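Long-range contact in cytochrome c2 (Blastochloris viridis, PDB 1CO6), which carries electrons through its covalently bound heme c, serving as donor to the oxidized bacteriochlorophyll in bacterial photosynthesis: residues V27-N32 and F45-A50. Numbering follows the deposited sequence.
With HEC (heme c), chain B.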
loop_
_atom_site.group_PDB
_atom_site.type_symbol
_atom_site.label_atom_id
_atom_site.label_comp_id
_atom_site.label_asym_id
_atom_site.label_seq_id
_atom_site.Cartn_x
_atom_site.Cartn_y
_atom_site.Cartn_z
ATOM N N VAL A 27 -7.679 -1.666 9.886
ATOM C CA VAL A 27 -6.687 -2.626 10.406
ATOM C C VAL A 27 -5.319 -2.120 9.850
ATOM O O VAL A 27 -4.324 -2.229 10.559
ATOM C CB VAL A 27 -6.965 -4.095 10.082
ATOM C CG1 VAL A 27 -5.746 -5.024 10.282
ATOM C CG2 VAL A 27 -8.096 -4.642 10.981
ATOM N N GLY A 28 -5.352 -1.562 8.632
ATOM C CA GLY A 28 -4.095 -1.052 8.035
ATOM C C GLY A 28 -4.286 0.441 7.811
ATOM O O GLY A 28 -5.407 0.975 7.865
ATOM N N PRO A 29 -3.194 1.128 7.520
ATOM C CA PRO A 29 -3.223 2.585 7.343
ATOM C C PRO A 29 -3.735 3.046 5.989
ATOM O O PRO A 29 -3.688 2.270 5.002
ATOM C CB PRO A 29 -1.757 3.017 7.521
ATOM C CG PRO A 29 -0.932 1.820 7.086
ATOM C CD PRO A 29 -1.805 0.590 7.463
ATOM N N VAL A 30 -4.177 4.293 5.974
ATOM C CA VAL A 30 -4.687 4.865 4.675
ATOM C C VAL A 30 -3.598 4.775 3.578
ATOM O O VAL A 30 -2.393 5.010 3.829
ATOM C CB VAL A 30 -5.118 6.328 4.871
ATOM C CG1 VAL A 30 -5.346 7.046 3.561
ATOM C CG2 VAL A 30 -6.363 6.374 5.753
ATOM N N LEU A 31 -4.008 4.485 2.347
ATOM C CA LEU A 31 -3.067 4.363 1.224
ATOM C C LEU A 31 -3.108 5.534 0.271
ATOM O O LEU A 31 -2.537 5.365 -0.822
ATOM C CB LEU A 31 -3.165 2.987 0.538
ATOM C CG LEU A 31 -2.833 1.752 1.334
ATOM C CD1 LEU A 31 -3.010 0.500 0.482
ATOM C CD2 LEU A 31 -1.425 1.762 1.969
ATOM N N ASN A 32 -3.714 6.613 0.637
ATOM C CA ASN A 32 -3.721 7.860 -0.183
ATOM C C ASN A 32 -2.276 8.397 -0.099
ATOM O O ASN A 32 -1.662 8.334 0.988
ATOM C CB ASN A 32 -4.640 8.908 0.443
ATOM C CG ASN A 32 -6.097 8.586 0.147
ATOM O OD1 ASN A 32 -6.388 8.053 -0.933
ATOM N ND2 ASN A 32 -6.937 8.914 1.128
ATOM N N PHE A 45 -1.720 5.885 13.187
ATOM C CA PHE A 45 -1.705 4.444 12.891
ATOM C C PHE A 45 -0.650 3.852 13.812
ATOM O O PHE A 45 0.418 4.454 13.896
ATOM C CB PHE A 45 -1.476 4.061 11.421
ATOM C CG PHE A 45 -1.623 2.540 11.273
ATOM C CD1 PHE A 45 -2.936 2.008 11.282
ATOM C CD2 PHE A 45 -0.518 1.701 11.219
ATOM C CE1 PHE A 45 -3.156 0.655 11.199
ATOM C CE2 PHE A 45 -0.696 0.337 11.148
ATOM C CZ PHE A 45 -2.037 -0.195 11.127
ATOM N N ALA A 46 -0.986 2.733 14.432
ATOM C CA ALA A 46 -0.054 2.020 15.324
ATOM C C ALA A 46 0.733 0.975 14.533
ATOM O O ALA A 46 0.451 -0.221 14.438
ATOM C CB ALA A 46 -0.791 1.405 16.512
ATOM N N TYR A 47 1.840 1.460 13.993
ATOM C CA TYR A 47 2.749 0.613 13.197
ATOM C C TYR A 47 3.595 -0.294 14.081
ATOM O O TYR A 47 3.851 0.072 15.247
ATOM C CB TYR A 47 3.737 1.508 12.425
ATOM C CG TYR A 47 3.166 2.286 11.256
ATOM C CD1 TYR A 47 2.806 3.612 11.392
ATOM C CD2 TYR A 47 3.033 1.657 10.015
ATOM C CE1 TYR A 47 2.281 4.326 10.311
ATOM C CE2 TYR A 47 2.539 2.359 8.914
ATOM C CZ TYR A 47 2.172 3.684 9.075
ATOM O OH TYR A 47 1.718 4.391 7.989
ATOM N N SER A 48 3.989 -1.395 13.473
ATOM C CA SER A 48 4.914 -2.316 14.157
ATOM C C SER A 48 6.292 -1.600 14.105
ATOM O O SER A 48 6.518 -0.675 13.308
ATOM C CB SER A 48 5.134 -3.633 13.459
ATOM O OG SER A 48 5.558 -3.418 12.111
ATOM N N ASP A 49 7.204 -1.988 14.960
ATOM C CA ASP A 49 8.574 -1.478 14.929
ATOM C C ASP A 49 9.192 -1.928 13.587
ATOM O O ASP A 49 9.920 -1.144 12.958
ATOM C CB ASP A 49 9.398 -2.124 16.065
ATOM C CG ASP A 49 9.245 -1.360 17.366
ATOM O OD1 ASP A 49 8.649 -0.291 17.468
ATOM O OD2 ASP A 49 9.723 -1.896 18.375
ATOM N N ALA A 50 8.905 -3.152 13.200
ATOM C CA ALA A 50 9.368 -3.757 11.959
ATOM C C ALA A 50 9.101 -2.756 10.806
ATOM O O ALA A 50 10.032 -2.519 10.002
ATOM C CB ALA A 50 8.703 -5.101 11.717
HETATM FE FE HEC B . -1.394 -3.719 3.851
HETATM C CHA HEC B . 0.690 -1.922 5.754
HETATM C CHB HEC B . -0.244 -2.140 1.035
HETATM C CHC HEC B . -3.366 -5.778 1.872
HETATM C CHD HEC B . -2.906 -5.007 6.683
HETATM N NA HEC B . -0.041 -2.270 3.466
HETATM C C1A HEC B . 0.853 -1.727 4.383
HETATM C C2A HEC B . 1.822 -0.932 3.683
HETATM C C3A HEC B . 1.553 -1.014 2.373
HETATM C C4A HEC B . 0.395 -1.863 2.199
HETATM C CMA HEC B . 2.308 -0.360 1.191
HETATM C CAA HEC B . 2.917 -0.052 4.366
HETATM C CBA HEC B . 2.239 1.291 4.770
HETATM C CGA HEC B . 3.107 2.358 5.392
HETATM O O1A HEC B . 4.297 2.119 5.509
HETATM O O2A HEC B . 2.486 3.396 5.731
HETATM N NB HEC B . -1.750 -3.900 1.894
HETATM C C1B HEC B . -1.205 -3.092 0.888
HETATM C C2B HEC B . -1.751 -3.523 -0.376
HETATM C C3B HEC B . -2.578 -4.548 -0.150
HETATM C C4B HEC B . -2.619 -4.788 1.261
HETATM C CMB HEC B . -1.357 -2.843 -1.705
HETATM C CAB HEC B . -3.412 -5.294 -1.246
HETATM C CBB HEC B . -2.650 -6.129 -2.091
HETATM N NC HEC B . -2.832 -5.111 4.215
HETATM C C1C HEC B . -3.503 -5.844 3.262
HETATM C C2C HEC B . -4.434 -6.722 3.947
HETATM C C3C HEC B . -4.285 -6.547 5.265
HETATM C C4C HEC B . -3.307 -5.509 5.460
HETATM C CMC HEC B . -5.361 -7.719 3.220
HETATM C CAC HEC B . -5.139 -7.238 6.406
HETATM C CBC HEC B . -5.195 -8.638 6.509
HETATM N ND HEC B . -1.175 -3.462 5.833
HETATM C C1D HEC B . -1.854 -4.137 6.849
HETATM C C2D HEC B . -1.250 -3.758 8.130
HETATM C C3D HEC B . -0.272 -2.888 7.875
HETATM C C4D HEC B . -0.195 -2.712 6.452
HETATM C CMD HEC B . -1.744 -4.318 9.489
HETATM C CAD HEC B . 0.724 -2.247 8.879
HETATM C CBD HEC B . 2.050 -3.072 8.914
HETATM C CGD HEC B . 2.869 -2.858 10.174
HETATM O O1D HEC B . 3.756 -3.758 10.280
HETATM O O2D HEC B . 2.657 -1.895 10.950
#
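On the proximal, histidine side of the heme c pocket, P29 meets F45 and Y47 beside the two heme propionates. The pyrrolidine of P29 lies over one face of the F45 ring as a CH-pi contact, CD sitting 3.8 Å from the ring centroid and 12° off its normal. CG of P29 turns to the tyrosine instead, 4.0 Å from Y47 CE2. F45 gets there with CG anti to its backbone N (chi1 -175°), which also brings the ring edge up to the V27 carbonyl, O to CZ 3.1 Å and near the ring plane; CE2 reaches the propionate carbon CAD of the heme. F45 CD2 in turn stands over the centre of one face of the Y47 ring. Y47 OH donates to HEC O2A at 2.6 Å and is also hydrogen-bonded to the backbone N of I42. S48, the N-cap of helix 49-52, takes the other propionate with two bonds: S48 N to HEC O2D at 2.9 Å, nearly straight at 167°, and S48 OG to HEC O1D at 2.6 Å. The same CD of P29 also rests against HEC C4D, and P29 O accepts a bond from ND1 of the axial ligand H17, probably helping to orient it. The P29-F45 packing thus joins loop 27-32 to the segment supplying Y47 and S48 as donors, which would favour the charged form of the propionates.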